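HemO (Neisseria meningitidis, PDB 1J77) binds heme and probably degrades it by oxidative opening of the porphyrin ring, as heme oxygenases do. Local coordinates at residues Ser38-Asn41 against Tyr42-Leu46; Ala55-His58 against Ile59-Ala63; Lys151-Arg154 against Ala155-Glu158; Ala173-Gly176 against Ala177-Phe181. All coordinates share one frame; numbering follows the deposited sequence. Where two conformers were deposited one is given.

Contact 1. Residues Ser38-Asn41 against Tyr42-Leu46; sequences SKEN and YIKFL
S38 opens helix 39-60, and Y42 closes its first turn: Y42 N donates to S38 O at 2.9 Å. The next bonds follow one residue at a time. I43 N reaches K39 O at 2.9 Å, K44 N reaches E40 O, and F45 N reaches N41 O. S38 is also the N-cap. Its OG accepts from N41 N at 3.0 Å in a nearly straight bond (171°). The hydroxyl is brought back over the helix start because OG sits between the backbone N and the carbonyl carbon (chi1 68°). The cap thus satisfies an N-H that has no earlier carbonyl of the helix to use.

I43 lies along the same turn. Its CG1 rests 3.4 Å from K39 O, and its CD1 comes within 4.3 Å of K39 CG, a loose apolar touch. The extended chain of K44 passes N41, with K44 CE 3.0 Å from N41 OD1, and the same carbon lies by E40 CG. K44 was modelled in two conformers, so its long salt bridge from NZ to E40 OE2 (3.9 Å) is doubtful. The polar end of N41 is held otherwise, by a hydrogen bond between ND2 and Q34 O.

This is a capped helix start on the heme oxygenase fold. Y42 leads inward, stacks on Y133 and bonds through OH to G138 O. F45 meets L124 of helix 122-129 and Y184 of helix 167-192, and its side chain lies about 6 Å from the heme. L46 packs on D84 and L85 of helix 78-87.

Contact 2. Residues Ala55-His58 against Ile59-Ala63; sequences AVDH and IYKDA
H58 lays its imidazole over the side chain of the next residue, I59. This is a CH-pi contact at the C-terminal end of helix 39-60, just before D62 caps helix 63-68. I59 CG1 stands 3.6 Å from the centroid of the H58 ring, over one face and 20° off its normal. The imidazole can reach it because CG of H58 lies between its own N and carbonyl carbon (chi1 70°), which turns the ring toward I59. NE2 of H58 is hydrogen-bonded to E102 O, and Y101 stacks on the ring, so its rotation is well fixed.

V56 and Y60 run alongside each other, one turn apart. V56 CG2 comes to the edge of the Y60 ring, in its plane, 3.7 Å from CE1. The Y60 hydroxyl bonds to E115. V56 O takes two donors, Y60 N at 3.2 Å and I59 N at 3.0 Å.

On another side, D57 and K61 form a salt bridge. K61 NZ meets D57 OD1 at 2.8 Å on the syn side, 17° out of the carboxylate plane. The backbone bond beneath it, K61 N to D57 O, is weak, as the helix is ending.

I59 packs on A107 and W110 of helix 104-119. D62 OD1 takes L65 N as the cap. D62 OD2 is joined to the last turn by a water, which donates to it at 2.7 Å and to H58 O at 2.8 Å.

Contact 3. Residues Lys151-Arg154 against Ala155-Glu158; sequences KHWR and AFVE
W153 and V157 sit one helical turn apart, with a methyl group of the valine over the indole. V157 CG2 lies 3.6 Å from the centroid of the five-membered ring, 21° off the ring normal. Among the ring atoms, V157 CG2 is closest to NE1 and CE2 of W153, 3.4 Å from CE2, so it sits toward the rim rather than over the ring centre. The methyl points there because CG1 takes the place anti to the backbone N (chi1 170°), which leaves CG2 beside the backbone N and anti to the carbonyl carbon, facing back to W153. CG2 is also 3.1 Å from W153 O, a tight fit between side chain and helix backbone.

F156 stands next to the indole in a different way. Its plane is tilted 27° from that of the six-membered ring. The two are nearly parallel but displaced, with little face-to-face overlap and centroids 5.9 Å apart. The touch is at CZ3 of W153 and CD2 of F156, 3.9 Å apart.

The backbone beneath is regular helix. V157 N to W153 O is short, at 2.7 Å.

F156 turns inward onto L111 and E115 of helix 104-119 and onto L72 and M75. H152 stacks on H145. K151, R154, A155 and E158 face the exposed side of the helix. W153 also touches L119 and the heme itself. W153 brings helix 149-162 to the heme pocket of the heme oxygenase fold; V157 and F156 flank its indole.

Contact 4. Residues Ala173-Gly176 against Ala177-Phe181; sequences AIQG and AREAF. With HEM (protoporphyrin IX containing Fe), chain B.
Helix 167-192 of the heme oxygenase fold lines the heme pocket with one side, while Q175 and E179 meet on another side, one turn apart. Q175 NE2 donates to E179 OE2 at 2.9 Å with an angle of 164°. The carboxylate oxygen uses its anti lone pair, and it lies in the amide plane of Q175, although the two flat groups are turned 68° against each other. The bend of Q175 at chi2 (62°) brings the amide down to the carboxylate. OE2 also takes a salt bridge from K106, so two groups grip this oxygen.

R178 runs out between I174 and Q175. I174 CG2 lies over one face of the guanidinium, toward its rim, 4.3 Å from R178 NE. Q175 OE1 comes to the edge of the same group, near its plane, and is 3.8 Å from R178 CD. R178 NH2 reaches D18 O of helix 11-32 in a weak hydrogen bond.

The pocket side carries small residues. G176 O accepts from A180 N at 2.9 Å. A177 packs on Y112, whose hydroxyl is hydrogen-bonded to the heme. A180 packs on W110 and C113 of the same helix 104-119. F181 rests on C113 and on V22 of helix 11-32. That helix also bears H23, the axial ligand of the iron. A water completes the iron's coordination, 1.9 Å from FE. F181 turns the edge of its ring to the porphyrin, with CE2 3.6 Å from the meso carbon CHD.

Overall arrangement
All four contacts are local, between neighbouring turns of three helices in one all-helical domain. Contacts 1 and 2 share helix 39-60: contact 1 is its capped start and contact 2 its end, with centres 26 Å apart. Contact 3 is a surface contact, while the others are partly buried. Their chemistry follows their place. Contact 1 rests on the cap and backbone bonds, contact 2 joins a salt bridge with a CH-pi overlap, contact 3 is aromatic and apolar, and contact 4 pairs an amide with a carboxylate. Contacts 3 and 4 come from successive helices and each supplies a heme-pocket residue. No two contacts touch; contact 2 comes within about 6 Å of contacts 3 and 4, between nearest atoms.

Contact 1. Residues Ser38-Asn41 against Tyr42-Leu46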
loop_
_atom_site.group_PDB
_atom_site.type_symbol
_atom_site.label_atom_id
_atom_site.label_comp_id
_atom_site.label_asym_id
_atom_site.label_seq_id
_atom_site.Cartn_x
_atom_site.Cartn_y
_atom_site.Cartn_z
ATOM N N SER A 38 -2.445 -20.758 -3.268
ATOM C CA SER A 38 -1.349 -21.486 -3.835
ATOM C C SER A 38 -0.147 -20.585 -3.890
ATOM O O SER A 38 -0.267 -19.355 -3.905
ATOM C CB SER A 38 -1.657 -21.932 -5.255
ATOM O OG SER A 38 -1.753 -20.862 -6.195
ATOM N N LYS A 39 1.012 -21.210 -4.015
ATOM C CA LYS A 39 2.272 -20.460 -4.230
ATOM C C LYS A 39 2.143 -19.582 -5.505
ATOM O O LYS A 39 2.622 -18.413 -5.550
ATOM C CB LYS A 39 3.428 -21.467 -4.415
ATOM C CG LYS A 39 4.833 -20.841 -4.300
ATOM C CD LYS A 39 5.874 -21.715 -5.045
ATOM C CE LYS A 39 7.156 -21.855 -4.243
ATOM N NZ LYS A 39 8.299 -22.483 -5.028
ATOM N N GLU A 40 1.536 -20.121 -6.553
ATOM C CA GLU A 40 1.361 -19.409 -7.804
ATOM C C GLU A 40 0.551 -18.114 -7.603
ATOM O O GLU A 40 0.936 -17.041 -8.035
ATOM C CB GLU A 40 0.660 -20.313 -8.813
ATOM C CG GLU A 40 0.291 -19.626 -10.111
ATOM C CD GLU A 40 -0.533 -20.480 -11.063
ATOM O OE1 GLU A 40 -0.849 -21.671 -10.744
ATOM O OE2 GLU A 40 -0.867 -19.951 -12.150
ATOM N N ASN A 41 -0.570 -18.220 -6.915
ATOM C CA ASN A 41 -1.336 -17.018 -6.624
ATOM C C ASN A 41 -0.608 -16.059 -5.654
ATOM O O ASN A 41 -0.792 -14.828 -5.770
ATOM C CB ASN A 41 -2.740 -17.374 -6.142
ATOM C CG ASN A 41 -3.716 -17.490 -7.274
ATOM O OD1 ASN A 41 -3.360 -17.776 -8.420
ATOM N ND2 ASN A 41 -4.976 -17.185 -6.972
ATOM N N TYR A 42 0.165 -16.575 -4.711
ATOM C CA TYR A 42 0.895 -15.700 -3.773
ATOM C C TYR A 42 1.925 -14.916 -4.561
ATOM O O TYR A 42 2.192 -13.725 -4.247
ATOM C CB TYR A 42 1.582 -16.458 -2.621
ATOM C CG TYR A 42 2.157 -15.555 -1.562
ATOM C CD1 TYR A 42 1.346 -14.784 -0.750
ATOM C CD2 TYR A 42 3.544 -15.458 -1.359
ATOM C CE1 TYR A 42 1.869 -13.973 0.240
ATOM C CE2 TYR A 42 4.056 -14.678 -0.383
ATOM C CZ TYR A 42 3.244 -13.919 0.408
ATOM O OH TYR A 42 3.773 -13.076 1.337
ATOM N N ILE A 43 2.504 -15.532 -5.583
ATOM C CA ILE A 43 3.491 -14.821 -6.404
ATOM C C ILE A 43 2.789 -13.701 -7.166
ATOM O O ILE A 43 3.330 -12.594 -7.303
ATOM C CB ILE A 43 4.265 -15.816 -7.319
ATOM C CG1 ILE A 43 5.312 -16.546 -6.481
ATOM C CG2 ILE A 43 4.876 -15.083 -8.451
ATOM C CD1 ILE A 43 5.924 -17.784 -7.131
ATOM N N LYS A 44 1.578 -13.943 -7.621
ATOM C CA LYS A 44 0.800 -12.885 -8.270
ATOM C C LYS A 44 0.582 -11.715 -7.320
ATOM O O LYS A 44 0.677 -10.535 -7.722
ATOM C CB LYS A 44 -0.539 -13.443 -8.722
ATOM C CG LYS A 44 -0.443 -14.888 -9.302
ATOM C CD LYS A 44 -1.802 -15.339 -9.850
ATOM C CE LYS A 44 -1.741 -16.613 -10.625
ATOM N NZ LYS A 44 -2.826 -16.605 -11.620
ATOM N N PHE A 45 0.324 -12.024 -6.080
ATOM C CA PHE A 45 0.132 -11.032 -5.059
ATOM C C PHE A 45 1.424 -10.259 -4.847
ATOM O O PHE A 45 1.420 -9.051 -4.720
ATOM C CB PHE A 45 -0.338 -11.676 -3.764
ATOM C CG PHE A 45 -0.532 -10.728 -2.669
ATOM C CD1 PHE A 45 -1.542 -9.804 -2.765
ATOM C CD2 PHE A 45 0.296 -10.720 -1.547
ATOM C CE1 PHE A 45 -1.709 -8.862 -1.792
ATOM C CE2 PHE A 45 0.106 -9.780 -0.549
ATOM C CZ PHE A 45 -0.923 -8.890 -0.669
ATOM N N LEU A 46 2.535 -10.980 -4.728
ATOM C CA LEU A 46 3.809 -10.305 -4.537
ATOM C C LEU A 46 4.129 -9.392 -5.724
ATOM O O LEU A 46 4.741 -8.309 -5.532
ATOM C CB LEU A 46 4.915 -11.356 -4.356
ATOM C CG LEU A 46 5.009 -12.090 -3.015
ATOM C CD1 LEU A 46 6.234 -13.001 -3.015
ATOM C CD2 LEU A 46 5.033 -11.254 -1.803
#

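Contact 2. Residues Ala55-His58 against Ile59-Ala63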
loop_
_atom_site.group_PDB
_atom_site.type_symbol
_atom_site.label_atom_id
_atom_site.label_comp_id
_atom_site.label_asym_id
_atom_site.label_seq_id
_atom_site.Cartn_x
_atom_site.Cartn_y
_atom_site.Cartn_z
ATOM N N ALA A 55 6.071 2.242 -7.209
ATOM C CA ALA A 55 5.404 3.467 -7.581
ATOM C C ALA A 55 5.484 4.555 -6.513
ATOM O O ALA A 55 5.253 5.728 -6.834
ATOM C CB ALA A 55 3.940 3.192 -7.928
ATOM N N VAL A 56 5.689 4.163 -5.261
ATOM C CA VAL A 56 5.778 5.162 -4.215
ATOM C C VAL A 56 7.177 5.373 -3.707
ATOM O O VAL A 56 7.398 6.208 -2.827
ATOM C CB VAL A 56 4.818 4.889 -3.036
ATOM C CG1 VAL A 56 3.338 4.966 -3.448
ATOM C CG2 VAL A 56 5.170 3.577 -2.314
ATOM N N ASP A 57 8.145 4.681 -4.285
ATOM C CA ASP A 57 9.525 4.699 -3.835
ATOM C C ASP A 57 10.150 6.086 -3.811
ATOM O O ASP A 57 10.821 6.416 -2.866
ATOM C CB ASP A 57 10.376 3.735 -4.664
ATOM C CG ASP A 57 11.612 3.347 -3.937
ATOM O OD1 ASP A 57 12.742 3.586 -4.454
ATOM O OD2 ASP A 57 11.504 2.860 -2.792
ATOM N N HIS A 58 9.882 6.847 -4.860
ATOM C CA HIS A 58 10.443 8.205 -4.988
ATOM C C HIS A 58 9.778 9.173 -3.989
ATOM O O HIS A 58 10.339 10.256 -3.665
ATOM C CB HIS A 58 10.257 8.694 -6.426
ATOM C CG HIS A 58 8.831 8.983 -6.793
ATOM N ND1 HIS A 58 7.863 7.994 -6.844
ATOM C CD2 HIS A 58 8.180 10.150 -7.042
ATOM C CE1 HIS A 58 6.696 8.540 -7.159
ATOM N NE2 HIS A 58 6.852 9.850 -7.257
ATOM N N ILE A 59 8.578 8.841 -3.515
ATOM C CA ILE A 59 7.902 9.680 -2.534
ATOM C C ILE A 59 8.526 9.445 -1.154
ATOM O O ILE A 59 8.737 10.389 -0.403
ATOM C CB ILE A 59 6.387 9.395 -2.531
ATOM C CG1 ILE A 59 5.811 9.612 -3.931
ATOM C CG2 ILE A 59 5.674 10.293 -1.456
ATOM C CD1 ILE A 59 4.330 9.278 -4.055
ATOM N N TYR A 60 8.844 8.198 -0.829
ATOM C CA TYR A 60 9.488 7.870 0.452
ATOM C C TYR A 60 10.855 8.513 0.550
ATOM O O TYR A 60 11.298 8.862 1.643
ATOM C CB TYR A 60 9.602 6.351 0.731
ATOM C CG TYR A 60 8.318 5.750 1.344
ATOM C CD1 TYR A 60 7.405 5.032 0.575
ATOM C CD2 TYR A 60 8.054 5.866 2.694
ATOM C CE1 TYR A 60 6.254 4.504 1.124
ATOM C CE2 TYR A 60 6.916 5.350 3.255
ATOM C CZ TYR A 60 6.006 4.666 2.468
ATOM O OH TYR A 60 4.870 4.147 3.076
ATOM N N LYS A 61 11.460 8.736 -0.616
ATOM C CA LYS A 61 12.809 9.298 -0.666
ATOM C C LYS A 61 12.801 10.782 -0.965
ATOM O O LYS A 61 13.878 11.407 -1.167
ATOM C CB LYS A 61 13.621 8.586 -1.748
ATOM C CG LYS A 61 13.958 7.129 -1.454
ATOM C CD LYS A 61 14.470 6.353 -2.670
ATOM C CE LYS A 61 15.012 4.993 -2.296
ATOM N NZ LYS A 61 15.344 4.122 -3.474
ATOM N N ASP A 62 11.631 11.373 -1.070
ATOM C CA ASP A 62 11.525 12.793 -1.435
ATOM C C ASP A 62 12.287 13.706 -0.466
ATOM O O ASP A 62 12.157 13.608 0.737
ATOM C CB ASP A 62 10.053 13.167 -1.538
ATOM C CG ASP A 62 9.850 14.579 -2.042
ATOM O OD1 ASP A 62 9.655 15.499 -1.214
ATOM O OD2 ASP A 62 9.881 14.823 -3.256
ATOM N N ALA A 63 13.153 14.570 -0.984
ATOM C CA ALA A 63 13.919 15.398 -0.048
ATOM C C ALA A 63 13.050 16.291 0.820
ATOM O O ALA A 63 13.235 16.346 1.997
ATOM C CB ALA A 63 14.937 16.231 -0.767
HETATM O O HOH W 1 9.889 12.758 -4.930
#

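Contact 3. Residues Lys151-Arg154 against Ala155-Glu158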
loop_
_atom_site.group_PDB
_atom_site.type_symbol
_atom_site.label_atom_id
_atom_site.label_comp_id
_atom_site.label_asym_id
_atom_site.label_seq_id
_atom_site.Cartn_x
_atom_site.Cartn_y
_atom_site.Cartn_z
ATOM N N LYS A 151 1.929 1.911 17.141
ATOM C CA LYS A 151 2.837 2.938 17.640
ATOM C C LYS A 151 3.381 3.724 16.470
ATOM O O LYS A 151 3.386 4.957 16.483
ATOM C CB LYS A 151 3.993 2.329 18.433
ATOM C CG LYS A 151 3.656 2.032 19.880
ATOM C CD LYS A 151 3.200 3.268 20.661
ATOM C CE LYS A 151 3.116 2.957 22.154
ATOM N NZ LYS A 151 2.043 3.693 22.885
ATOM N N HIS A 152 3.798 2.985 15.449
ATOM C CA HIS A 152 4.381 3.556 14.241
ATOM C C HIS A 152 3.393 4.433 13.483
ATOM O O HIS A 152 3.717 5.563 13.107
ATOM C CB HIS A 152 4.932 2.414 13.395
ATOM C CG HIS A 152 5.594 2.851 12.133
ATOM N ND1 HIS A 152 6.523 3.871 12.092
ATOM C CD2 HIS A 152 5.463 2.399 10.859
ATOM C CE1 HIS A 152 6.908 4.047 10.834
ATOM N NE2 HIS A 152 6.291 3.158 10.073
ATOM N N TRP A 153 2.178 3.935 13.263
ATOM C CA TRP A 153 1.156 4.674 12.546
ATOM C C TRP A 153 0.761 5.977 13.241
ATOM O O TRP A 153 0.648 7.019 12.592
ATOM C CB TRP A 153 -0.092 3.758 12.309
ATOM C CG TRP A 153 -1.233 4.430 11.713
ATOM C CD1 TRP A 153 -2.396 4.720 12.308
ATOM C CD2 TRP A 153 -1.352 4.872 10.349
ATOM N NE1 TRP A 153 -3.234 5.378 11.444
ATOM C CE2 TRP A 153 -2.616 5.475 10.218
ATOM C CE3 TRP A 153 -0.481 4.886 9.244
ATOM C CZ2 TRP A 153 -3.043 6.053 9.044
ATOM C CZ3 TRP A 153 -0.918 5.434 8.089
ATOM C CH2 TRP A 153 -2.163 6.019 7.980
ATOM N N ARG A 154 0.537 5.935 14.559
ATOM C CA ARG A 154 0.178 7.136 15.304
ATOM C C ARG A 154 1.275 8.208 15.155
ATOM O O ARG A 154 0.987 9.379 14.963
ATOM C CB ARG A 154 -0.072 6.746 16.766
ATOM C CG ARG A 154 -1.239 5.764 16.884
ATOM C CD ARG A 154 -1.686 5.410 18.313
ATOM N NE ARG A 154 -1.931 3.971 18.407
ATOM C CZ ARG A 154 -1.204 3.134 19.137
ATOM N NH1 ARG A 154 -0.225 3.586 19.900
ATOM N NH2 ARG A 154 -1.477 1.832 19.144
ATOM N N ALA A 155 2.531 7.793 15.176
ATOM C CA ALA A 155 3.637 8.750 14.984
ATOM C C ALA A 155 3.539 9.348 13.593
ATOM O O ALA A 155 3.541 10.579 13.407
ATOM C CB ALA A 155 4.969 8.060 15.160
ATOM N N PHE A 156 3.390 8.465 12.604
ATOM C CA PHE A 156 3.294 8.899 11.244
ATOM C C PHE A 156 2.147 9.877 11.108
ATOM O O PHE A 156 2.266 10.939 10.480
ATOM C CB PHE A 156 3.032 7.684 10.337
ATOM C CG PHE A 156 3.071 8.015 8.883
ATOM C CD1 PHE A 156 4.289 8.253 8.253
ATOM C CD2 PHE A 156 1.899 8.119 8.143
ATOM C CE1 PHE A 156 4.318 8.568 6.937
ATOM C CE2 PHE A 156 1.945 8.435 6.809
ATOM C CZ PHE A 156 3.139 8.675 6.211
ATOM N N VAL A 157 1.008 9.509 11.692
ATOM C CA VAL A 157 -0.165 10.339 11.683
ATOM C C VAL A 157 0.110 11.750 12.230
ATOM O O VAL A 157 -0.413 12.729 11.717
ATOM C CB VAL A 157 -1.343 9.673 12.431
ATOM C CG1 VAL A 157 -2.475 10.654 12.615
ATOM C CG2 VAL A 157 -1.862 8.501 11.596
ATOM N N GLU A 158 0.953 11.859 13.239
ATOM C CA GLU A 158 1.278 13.171 13.781
ATOM C C GLU A 158 1.957 14.025 12.723
ATOM O O GLU A 158 1.547 15.166 12.459
ATOM C CB GLU A 158 2.175 13.022 15.002
ATOM C CG GLU A 158 1.514 12.326 16.173
ATOM C CD GLU A 158 0.503 13.193 16.915
ATOM O OE1 GLU A 158 -0.097 14.106 16.311
ATOM O OE2 GLU A 158 0.287 12.955 18.125
#

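Contact 4. Residues Ala173-Gly176 against Ala177-Phe181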
loop_
_atom_site.group_PDB
_atom_site.type_symbol
_atom_site.label_atom_id
_atom_site.label_comp_id
_atom_site.label_asym_id
_atom_site.label_seq_id
_atom_site.Cartn_x
_atom_site.Cartn_y
_atom_site.Cartn_z
ATOM N N ALA A 173 -4.464 16.214 -1.896
ATOM C CA ALA A 173 -3.911 15.007 -1.250
ATOM C C ALA A 173 -4.947 13.879 -1.179
ATOM O O ALA A 173 -4.627 12.722 -1.432
ATOM C CB ALA A 173 -3.405 15.310 0.116
ATOM N N ILE A 174 -6.172 14.207 -0.776
ATOM C CA ILE A 174 -7.222 13.186 -0.745
ATOM C C ILE A 174 -7.491 12.628 -2.144
ATOM O O ILE A 174 -7.658 11.399 -2.332
ATOM C CB ILE A 174 -8.517 13.792 -0.151
ATOM C CG1 ILE A 174 -8.299 14.055 1.304
ATOM C CG2 ILE A 174 -9.664 12.838 -0.317
ATOM C CD1 ILE A 174 -9.292 15.068 1.813
ATOM N N GLN A 175 -7.548 13.477 -3.149
ATOM C CA GLN A 175 -7.654 12.988 -4.514
ATOM C C GLN A 175 -6.479 12.055 -4.867
ATOM O O GLN A 175 -6.713 11.055 -5.520
ATOM C CB GLN A 175 -7.776 14.118 -5.531
ATOM C CG GLN A 175 -7.927 13.660 -6.958
ATOM C CD GLN A 175 -9.199 12.844 -7.198
ATOM O OE1 GLN A 175 -10.216 12.993 -6.473
ATOM N NE2 GLN A 175 -9.161 12.018 -8.232
ATOM N N GLY A 176 -5.256 12.404 -4.463
ATOM C CA GLY A 176 -4.090 11.544 -4.619
ATOM C C GLY A 176 -4.349 10.158 -4.018
ATOM O O GLY A 176 -4.045 9.165 -4.658
ATOM N N ALA A 177 -4.822 10.098 -2.786
ATOM C CA ALA A 177 -5.140 8.838 -2.106
ATOM C C ALA A 177 -6.211 8.039 -2.878
ATOM O O ALA A 177 -6.039 6.839 -3.109
ATOM C CB ALA A 177 -5.585 9.102 -0.642
ATOM N N ARG A 178 -7.226 8.714 -3.397
ATOM C CA ARG A 178 -8.240 8.026 -4.219
ATOM C C ARG A 178 -7.545 7.372 -5.448
ATOM O O ARG A 178 -7.816 6.223 -5.812
ATOM C CB ARG A 178 -9.367 8.996 -4.677
ATOM C CG ARG A 178 -10.286 9.468 -3.555
ATOM C CD ARG A 178 -11.399 10.391 -3.970
ATOM N NE ARG A 178 -12.279 10.547 -2.825
ATOM C CZ ARG A 178 -13.174 11.504 -2.679
ATOM N NH1 ARG A 178 -13.324 12.426 -3.618
ATOM N NH2 ARG A 178 -13.919 11.527 -1.577
ATOM N N GLU A 179 -6.655 8.129 -6.085
ATOM C CA GLU A 179 -5.932 7.667 -7.254
ATOM C C GLU A 179 -4.957 6.540 -6.957
ATOM O O GLU A 179 -4.812 5.638 -7.794
ATOM C CB GLU A 179 -5.266 8.822 -7.999
ATOM C CG GLU A 179 -6.298 9.785 -8.595
ATOM C CD GLU A 179 -5.715 11.033 -9.212
ATOM O OE1 GLU A 179 -4.525 11.021 -9.569
ATOM O OE2 GLU A 179 -6.493 11.987 -9.406
ATOM N N ALA A 180 -4.332 6.532 -5.776
ATOM C CA ALA A 180 -3.408 5.439 -5.345
ATOM C C ALA A 180 -4.195 4.141 -5.184
ATOM O O ALA A 180 -3.783 3.109 -5.705
ATOM C CB ALA A 180 -2.747 5.780 -4.112
ATOM N N PHE A 181 -5.353 4.233 -4.533
ATOM C CA PHE A 181 -6.202 3.043 -4.410
ATOM C C PHE A 181 -6.673 2.571 -5.749
ATOM O O PHE A 181 -6.729 1.364 -5.996
ATOM C CB PHE A 181 -7.416 3.282 -3.501
ATOM C CG PHE A 181 -7.140 3.248 -1.999
ATOM C CD1 PHE A 181 -7.386 4.384 -1.201
ATOM C CD2 PHE A 181 -6.676 2.102 -1.356
ATOM C CE1 PHE A 181 -7.191 4.348 0.153
ATOM C CE2 PHE A 181 -6.508 2.081 0.006
ATOM C CZ PHE A 181 -6.736 3.232 0.766
HETATM C CHA HEM B . -6.128 0.326 7.347
HETATM C CHB HEM B . -7.378 -4.248 6.365
HETATM C CHC HEM B . -5.299 -3.854 1.969
HETATM C CHD HEM B . -4.488 0.882 2.797
HETATM C C1A HEM B . -6.558 -0.971 7.494
HETATM C C2A HEM B . -7.041 -1.593 8.747
HETATM C C3A HEM B . -7.376 -2.845 8.443
HETATM C C4A HEM B . -7.144 -3.077 7.024
HETATM C CMA HEM B . -7.939 -3.894 9.435
HETATM C CAA HEM B . -7.107 -0.992 10.181
HETATM C CBA HEM B . -5.840 -1.395 10.936
HETATM C CGA HEM B . -5.750 -0.728 12.295
HETATM O O1A HEM B . -6.449 0.306 12.502
HETATM O O2A HEM B . -4.991 -1.258 13.161
HETATM C C1B HEM B . -6.924 -4.558 5.092
HETATM C C2B HEM B . -7.037 -5.846 4.465
HETATM C C3B HEM B . -6.491 -5.742 3.220
HETATM C C4B HEM B . -5.958 -4.387 3.088
HETATM C CMB HEM B . -7.696 -7.050 5.185
HETATM C CAB HEM B . -6.314 -6.841 2.171
HETATM C CBB HEM B . -7.217 -7.804 2.014
HETATM C C1C HEM B . -4.857 -2.564 1.848
HETATM C C2C HEM B . -4.087 -2.025 0.727
HETATM C C3C HEM B . -3.925 -0.710 0.938
HETATM C C4C HEM B . -4.464 -0.367 2.225
HETATM C CMC HEM B . -3.705 -2.847 -0.513
HETATM C CAC HEM B . -3.222 0.313 0.056
HETATM C CBC HEM B . -3.032 0.052 -1.234
HETATM C C1D HEM B . -4.872 1.122 4.078
HETATM C C2D HEM B . -4.784 2.431 4.673
HETATM C C3D HEM B . -5.307 2.283 6.067
HETATM C C4D HEM B . -5.643 0.885 6.182
HETATM C CMD HEM B . -4.273 3.696 3.981
HETATM C CAD HEM B . -5.388 3.334 7.175
HETATM C CBD HEM B . -6.796 3.756 7.476
HETATM C CGD HEM B . -6.652 4.864 8.495
HETATM O O1D HEM B . -6.490 6.032 8.066
HETATM O O2D HEM B . -6.765 4.583 9.729
HETATM N NA HEM B . -6.627 -1.909 6.491
HETATM N NB HEM B . -6.300 -3.686 4.212
HETATM N NC HEM B . -5.036 -1.530 2.720
HETATM N ND HEM B . -5.396 0.192 4.988
HETATM FE FE HEM B . -5.941 -1.693 4.580
HETATM O O HOH W 2 -4.153 -2.159 5.210
#